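Long-range contact in probable glutathione S-transferase (PDB 3H1N), which probably transfers glutathione to electrophilic substrates, as glutathione S-transferases do, working as a two-domain subunit of a dimer: residues B[100-114]-B[170-184]. Residues are numbered along the deposited sequence; the frame is centred on the assembly and turned at random. Where two conformers were deposited one is given.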
loop_
_atom_site.group_PDB
_atom_site.type_symbol
_atom_site.label_atom_id
_atom_site.label_comp_id
_atom_site.label_asym_id
_atom_site.label_seq_id
_atom_site.Cartn_x
_atom_site.Cartn_y
_atom_site.Cartn_z
ATOM N N LEU B 100 -5.787 -17.276 -7.682
ATOM C CA LEU B 100 -4.619 -16.573 -8.256
ATOM C C LEU B 100 -3.520 -16.362 -7.215
ATOM O O LEU B 100 -2.555 -15.617 -7.437
ATOM C CB LEU B 100 -5.037 -15.230 -8.879
ATOM C CG LEU B 100 -6.242 -15.267 -9.827
ATOM C CD1 LEU B 100 -6.405 -13.930 -10.513
ATOM C CD2 LEU B 100 -6.109 -16.404 -10.851
ATOM N N ALA B 101 -3.700 -16.987 -6.056
ATOM C CA ALA B 101 -2.719 -16.960 -4.983
ATOM C C ALA B 101 -2.786 -18.308 -4.255
ATOM O O ALA B 101 -3.758 -19.054 -4.437
ATOM C CB ALA B 101 -3.011 -15.812 -4.030
ATOM N N PRO B 102 -1.768 -18.622 -3.422
ATOM C CA PRO B 102 -1.713 -19.921 -2.753
ATOM C C PRO B 102 -2.969 -20.194 -1.914
ATOM O O PRO B 102 -3.652 -19.247 -1.517
ATOM C CB PRO B 102 -0.461 -19.808 -1.872
ATOM C CG PRO B 102 0.394 -18.795 -2.556
ATOM C CD PRO B 102 -0.576 -17.803 -3.127
ATOM N N PRO B 103 -3.293 -21.485 -1.678
ATOM C CA PRO B 103 -4.496 -21.820 -0.918
ATOM C C PRO B 103 -4.316 -21.628 0.590
ATOM O O PRO B 103 -5.296 -21.563 1.326
ATOM C CB PRO B 103 -4.736 -23.299 -1.263
ATOM C CG PRO B 103 -3.413 -23.829 -1.699
ATOM C CD PRO B 103 -2.661 -22.673 -2.292
ATOM N N ASP B 104 -3.066 -21.532 1.032
ATOM C CA ASP B 104 -2.742 -21.491 2.449
ATOM C C ASP B 104 -2.554 -20.063 2.941
ATOM O O ASP B 104 -2.219 -19.160 2.155
ATOM C CB ASP B 104 -1.475 -22.302 2.724
ATOM C CG ASP B 104 -0.262 -21.744 2.001
ATOM O OD1 ASP B 104 -0.234 -21.778 0.747
ATOM O OD2 ASP B 104 0.659 -21.266 2.693
ATOM N N ARG B 105 -2.733 -19.889 4.249
ATOM C CA ARG B 105 -2.664 -18.579 4.902
ATOM C C ARG B 105 -1.317 -17.895 4.680
ATOM O O ARG B 105 -1.260 -16.734 4.262
ATOM C CB ARG B 105 -2.926 -18.735 6.405
ATOM C CG ARG B 105 -2.785 -17.456 7.210
ATOM C CD ARG B 105 -3.192 -17.690 8.661
ATOM N NE ARG B 105 -2.221 -18.508 9.379
ATOM C CZ ARG B 105 -2.298 -18.776 10.679
ATOM N NH1 ARG B 105 -3.303 -18.290 11.392
ATOM N NH2 ARG B 105 -1.374 -19.528 11.265
ATOM N N ALA B 106 -0.233 -18.617 4.979
ATOM C CA ALA B 106 1.115 -18.061 4.856
ATOM C C ALA B 106 1.420 -17.642 3.423
ATOM O O ALA B 106 2.036 -16.597 3.200
ATOM C CB ALA B 106 2.158 -19.036 5.356
ATOM N N GLY B 107 0.982 -18.450 2.456
ATOM C CA GLY B 107 1.215 -18.142 1.049
ATOM C C GLY B 107 0.461 -16.896 0.592
ATOM O O GLY B 107 0.980 -16.108 -0.194
ATOM N N ARG B 108 -0.762 -16.728 1.096
ATOM C CA ARG B 108 -1.606 -15.569 0.781
ATOM C C ARG B 108 -1.015 -14.293 1.336
ATOM O O ARG B 108 -0.980 -13.281 0.644
ATOM C CB ARG B 108 -3.028 -15.780 1.339
ATOM C CG ARG B 108 -3.887 -16.624 0.424
ATOM C CD ARG B 108 -4.988 -17.356 1.151
ATOM N NE ARG B 108 -5.741 -18.170 0.197
ATOM C CZ ARG B 108 -6.981 -18.617 0.383
ATOM N NH1 ARG B 108 -7.643 -18.330 1.504
ATOM N NH2 ARG B 108 -7.562 -19.348 -0.564
ATOM N N LEU B 109 -0.567 -14.347 2.597
ATOM C CA LEU B 109 0.089 -13.209 3.235
ATOM C C LEU B 109 1.380 -12.822 2.511
ATOM O O LEU B 109 1.686 -11.633 2.387
ATOM C CB LEU B 109 0.366 -13.499 4.708
ATOM C CG LEU B 109 -0.883 -13.629 5.589
ATOM C CD1 LEU B 109 -0.557 -14.205 6.956
ATOM C CD2 LEU B 109 -1.618 -12.288 5.700
ATOM N N TRP B 110 2.128 -13.830 2.050
ATOM C CA TRP B 110 3.370 -13.616 1.301
ATOM C C TRP B 110 3.093 -12.918 -0.025
ATOM O O TRP B 110 3.753 -11.931 -0.359
ATOM C CB TRP B 110 4.121 -14.948 1.107
ATOM C CG TRP B 110 5.340 -14.949 0.199
ATOM C CD1 TRP B 110 5.564 -15.794 -0.863
ATOM C CD2 TRP B 110 6.497 -14.098 0.282
ATOM N NE1 TRP B 110 6.790 -15.519 -1.442
ATOM C CE2 TRP B 110 7.382 -14.489 -0.756
ATOM C CE3 TRP B 110 6.872 -13.041 1.134
ATOM C CZ2 TRP B 110 8.617 -13.851 -0.975
ATOM C CZ3 TRP B 110 8.102 -12.411 0.927
ATOM C CH2 TRP B 110 8.960 -12.817 -0.125
ATOM N N VAL B 111 2.106 -13.414 -0.769
ATOM C CA VAL B 111 1.711 -12.777 -2.019
ATOM C C VAL B 111 1.214 -11.335 -1.797
ATOM O O VAL B 111 1.548 -10.437 -2.577
ATOM C CB VAL B 111 0.707 -13.657 -2.834
ATOM C CG1 VAL B 111 0.145 -12.903 -4.049
ATOM C CG2 VAL B 111 1.417 -14.913 -3.310
ATOM N N ASN B 112 0.432 -11.132 -0.740
ATOM C CA ASN B 112 -0.084 -9.808 -0.414
ATOM C C ASN B 112 1.055 -8.815 -0.126
ATOM O O ASN B 112 1.056 -7.705 -0.672
ATOM C CB ASN B 112 -1.073 -9.867 0.767
ATOM C CG ASN B 112 -1.808 -8.546 0.990
ATOM O OD1 ASN B 112 -2.302 -7.932 0.047
ATOM N ND2 ASN B 112 -1.903 -8.117 2.259
ATOM N N GLN B 113 2.046 -9.223 0.665
ATOM C CA GLN B 113 3.149 -8.305 0.929
ATOM C C GLN B 113 4.021 -8.057 -0.294
ATOM O O GLN B 113 4.495 -6.946 -0.486
ATOM C CB GLN B 113 3.980 -8.684 2.157
ATOM C CG GLN B 113 4.938 -9.833 2.015
ATOM C CD GLN B 113 5.759 -10.023 3.287
ATOM O OE1 GLN B 113 5.216 -10.346 4.330
ATOM N NE2 GLN B 113 7.066 -9.807 3.198
ATOM N N LEU B 114 4.215 -9.079 -1.120
ATOM C CA LEU B 114 4.923 -8.890 -2.384
ATOM C C LEU B 114 4.198 -7.859 -3.251
ATOM O O LEU B 114 4.827 -6.947 -3.801
ATOM C CB LEU B 114 5.058 -10.208 -3.135
ATOM C CG LEU B 114 6.139 -11.196 -2.661
ATOM C CD1 LEU B 114 5.934 -12.571 -3.315
ATOM C CD2 LEU B 114 7.570 -10.657 -2.929
ATOM N N ARG B 170 13.987 -19.787 -4.905
ATOM C CA ARG B 170 13.246 -20.977 -4.474
ATOM C C ARG B 170 13.032 -21.831 -5.717
ATOM O O ARG B 170 13.061 -21.298 -6.826
ATOM C CB ARG B 170 11.892 -20.579 -3.896
ATOM C CG ARG B 170 10.934 -19.950 -4.923
ATOM C CD ARG B 170 9.705 -19.333 -4.250
ATOM N NE ARG B 170 10.066 -18.175 -3.439
ATOM C CZ ARG B 170 9.814 -18.052 -2.140
ATOM N NH1 ARG B 170 9.182 -19.012 -1.483
ATOM N NH2 ARG B 170 10.189 -16.956 -1.500
ATOM N N PRO B 171 12.804 -23.152 -5.553
ATOM C CA PRO B 171 12.570 -23.932 -6.771
ATOM C C PRO B 171 11.237 -23.570 -7.429
ATOM O O PRO B 171 10.310 -23.114 -6.749
ATOM C CB PRO B 171 12.549 -25.384 -6.272
ATOM C CG PRO B 171 12.263 -25.305 -4.823
ATOM C CD PRO B 171 12.839 -24.002 -4.343
ATOM N N GLY B 172 11.158 -23.728 -8.744
ATOM C CA GLY B 172 9.881 -23.603 -9.436
ATOM C C GLY B 172 9.717 -22.411 -10.357
ATOM O O GLY B 172 8.759 -22.366 -11.138
ATOM N N GLY B 173 10.620 -21.434 -10.241
ATOM C CA GLY B 173 10.646 -20.288 -11.140
ATOM C C GLY B 173 9.542 -19.253 -10.944
ATOM O O GLY B 173 9.275 -18.461 -11.858
ATOM N N TRP B 174 8.913 -19.248 -9.765
ATOM C CA TRP B 174 7.895 -18.255 -9.412
ATOM C C TRP B 174 8.164 -17.647 -8.025
ATOM O O TRP B 174 9.083 -18.059 -7.311
ATOM C CB TRP B 174 6.485 -18.861 -9.431
ATOM C CG TRP B 174 6.023 -19.428 -10.748
ATOM C CD1 TRP B 174 5.773 -20.742 -11.031
ATOM C CD2 TRP B 174 5.746 -18.699 -11.956
ATOM N NE1 TRP B 174 5.357 -20.879 -12.342
ATOM C CE2 TRP B 174 5.339 -19.642 -12.931
ATOM C CE3 TRP B 174 5.811 -17.343 -12.311
ATOM C CZ2 TRP B 174 4.986 -19.269 -14.235
ATOM C CZ3 TRP B 174 5.468 -16.972 -13.616
ATOM C CH2 TRP B 174 5.063 -17.935 -14.560
ATOM N N LEU B 175 7.341 -16.674 -7.650
ATOM C CA LEU B 175 7.475 -16.001 -6.361
ATOM C C LEU B 175 7.006 -16.856 -5.182
ATOM O O LEU B 175 7.376 -16.595 -4.027
ATOM C CB LEU B 175 6.712 -14.672 -6.379
ATOM C CG LEU B 175 7.365 -13.521 -7.163
ATOM C CD1 LEU B 175 6.338 -12.392 -7.390
ATOM C CD2 LEU B 175 8.601 -12.985 -6.458
ATOM N N THR B 176 6.173 -17.854 -5.467
ATOM C CA THR B 176 5.584 -18.703 -4.416
ATOM C C THR B 176 5.914 -20.177 -4.626
ATOM O O THR B 176 6.491 -20.561 -5.652
ATOM C CB THR B 176 4.038 -18.540 -4.338
ATOM O OG1 THR B 176 3.417 -19.263 -5.409
ATOM C CG2 THR B 176 3.656 -17.078 -4.429
ATOM N N ASP B 177 5.534 -21.007 -3.660
ATOM C CA ASP B 177 5.779 -22.448 -3.751
ATOM C C ASP B 177 4.530 -23.191 -4.233
ATOM O O ASP B 177 4.496 -24.421 -4.235
ATOM C CB ASP B 177 6.262 -22.992 -2.396
ATOM C CG ASP B 177 7.416 -22.175 -1.814
ATOM O OD1 ASP B 177 8.547 -22.240 -2.359
ATOM O OD2 ASP B 177 7.189 -21.455 -0.810
HETATM N N MSE B 178 3.524 -22.428 -4.665
HETATM C CA MSE B 178 2.210 -22.972 -5.045
HETATM C C MSE B 178 2.226 -23.880 -6.283
HETATM O O MSE B 178 1.320 -24.701 -6.456
HETATM C CB MSE B 178 1.149 -21.851 -5.173
HETATM C CG MSE B 178 1.188 -21.029 -6.457
HETATM SE SE MSE B 178 -0.189 -19.619 -6.572
HETATM C CE MSE B 178 -1.692 -20.850 -6.594
ATOM N N GLY B 179 3.252 -23.746 -7.120
ATOM C CA GLY B 179 3.390 -24.573 -8.313
ATOM C C GLY B 179 2.871 -23.963 -9.604
ATOM O O GLY B 179 2.737 -24.666 -10.610
ATOM N N ARG B 180 2.594 -22.658 -9.575
ATOM C CA ARG B 180 2.127 -21.882 -10.742
ATOM C C ARG B 180 2.300 -20.382 -10.486
ATOM O O ARG B 180 2.622 -19.982 -9.364
ATOM C CB ARG B 180 0.657 -22.184 -11.061
ATOM C CG ARG B 180 -0.303 -22.061 -9.883
ATOM C CD ARG B 180 -1.736 -21.859 -10.359
ATOM N NE ARG B 180 -1.965 -20.476 -10.784
ATOM C CZ ARG B 180 -3.099 -20.018 -11.315
ATOM N NH1 ARG B 180 -3.199 -18.742 -11.661
ATOM N NH2 ARG B 180 -4.133 -20.828 -11.512
ATOM N N TRP B 181 2.077 -19.554 -11.510
ATOM C CA TRP B 181 2.078 -18.094 -11.311
ATOM C C TRP B 181 0.975 -17.665 -10.350
ATOM O O TRP B 181 -0.079 -18.300 -10.286
ATOM C CB TRP B 181 1.974 -17.299 -12.630
ATOM C CG TRP B 181 0.714 -17.534 -13.468
ATOM C CD1 TRP B 181 0.593 -18.384 -14.535
ATOM C CD2 TRP B 181 -0.569 -16.897 -13.318
ATOM N NE1 TRP B 181 -0.686 -18.321 -15.050
ATOM C CE2 TRP B 181 -1.417 -17.420 -14.323
ATOM C CE3 TRP B 181 -1.084 -15.942 -12.428
ATOM C CZ2 TRP B 181 -2.762 -17.021 -14.463
ATOM C CZ3 TRP B 181 -2.418 -15.542 -12.568
ATOM C CH2 TRP B 181 -3.241 -16.080 -13.575
ATOM N N SER B 182 1.261 -16.604 -9.599
ATOM C CA SER B 182 0.292 -15.915 -8.750
ATOM C C SER B 182 0.113 -14.504 -9.311
ATOM O O SER B 182 0.856 -14.094 -10.210
ATOM C CB SER B 182 0.808 -15.828 -7.312
ATOM O OG SER B 182 1.848 -14.859 -7.222
ATOM N N TYR B 183 -0.847 -13.737 -8.786
ATOM C CA TYR B 183 -1.016 -12.383 -9.310
ATOM C C TYR B 183 0.199 -11.472 -9.066
ATOM O O TYR B 183 0.440 -10.555 -9.848
ATOM C CB TYR B 183 -2.306 -11.742 -8.824
ATOM C CG TYR B 183 -2.405 -11.506 -7.341
ATOM C CD1 TYR B 183 -1.749 -10.430 -6.739
ATOM C CD2 TYR B 183 -3.222 -12.309 -6.546
ATOM C CE1 TYR B 183 -1.877 -10.184 -5.365
ATOM C CE2 TYR B 183 -3.361 -12.066 -5.177
ATOM C CZ TYR B 183 -2.680 -11.008 -4.592
ATOM O OH TYR B 183 -2.824 -10.745 -3.232
ATOM N N ALA B 184 0.958 -11.736 -7.997
ATOM C CA ALA B 184 2.191 -10.995 -7.724
ATOM C C ALA B 184 3.262 -11.234 -8.811
ATOM O O ALA B 184 4.035 -10.321 -9.141
ATOM C CB ALA B 184 2.728 -11.335 -6.347
HETATM O O HOH W 1 -2.600 -13.073 -1.583
HETATM O O HOH W 2 -2.555 -8.224 -2.764
#
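V111 lies over one face of the Y183 ring while the phenol's hydroxyl is tied through two waters to the helix that carries the valine. CG1, which stands anti to the backbone N of V111 (chi1 172°), sits 3.7 Å from the centroid of the Y183 ring, a CH-pi contact. One water donates to both R108 O and Y183 OH; the second accepts from Y183 OH at 2.6 Å and donates to N112 OD1. The hydroxyl at the end of this buried residue thus has two water partners, donating to one and accepting from the other. N112 ND2 in turn bonds N89 of the second subunit. The other valine branch is packed hard, V111 CG2 meeting T176 CG2 at 3.3 Å.

Two direct hydrogen bonds join the segments, and each uses a backbone carbonyl of a loop residue as acceptor. The indole N-H of W110 gives L175 O a bond of 2.9 Å from NE1 (159° at the hydrogen), with the oxygen near the ring plane. The R170 guanidinium slides past the same indole, the planes 37° apart and W110 NE1 above one guanidinium face; R170 also bonds A167 O and forms a salt bridge with D177. Farther along, Y183 N donates to L100 O at 2.9 Å, close to the N-cap residue S182. Here L100 lays CD2 beside W181 CH2 (4.0 Å), and the selenium of selenomethionine M178 rests 3.9 Å from P102 CD.

Two helix starts thus meet in the all-helical part of the glutathione S-transferase fold: the loop 170-182 and the first turn of helix 183-198 pack on the beginning of helix 105-127 and on the loop 100-104 that leads into it. Helix 142-167 adds Y163 and A167 against W110, and helix 87-97 places L91 on Y183 and L94 on L100.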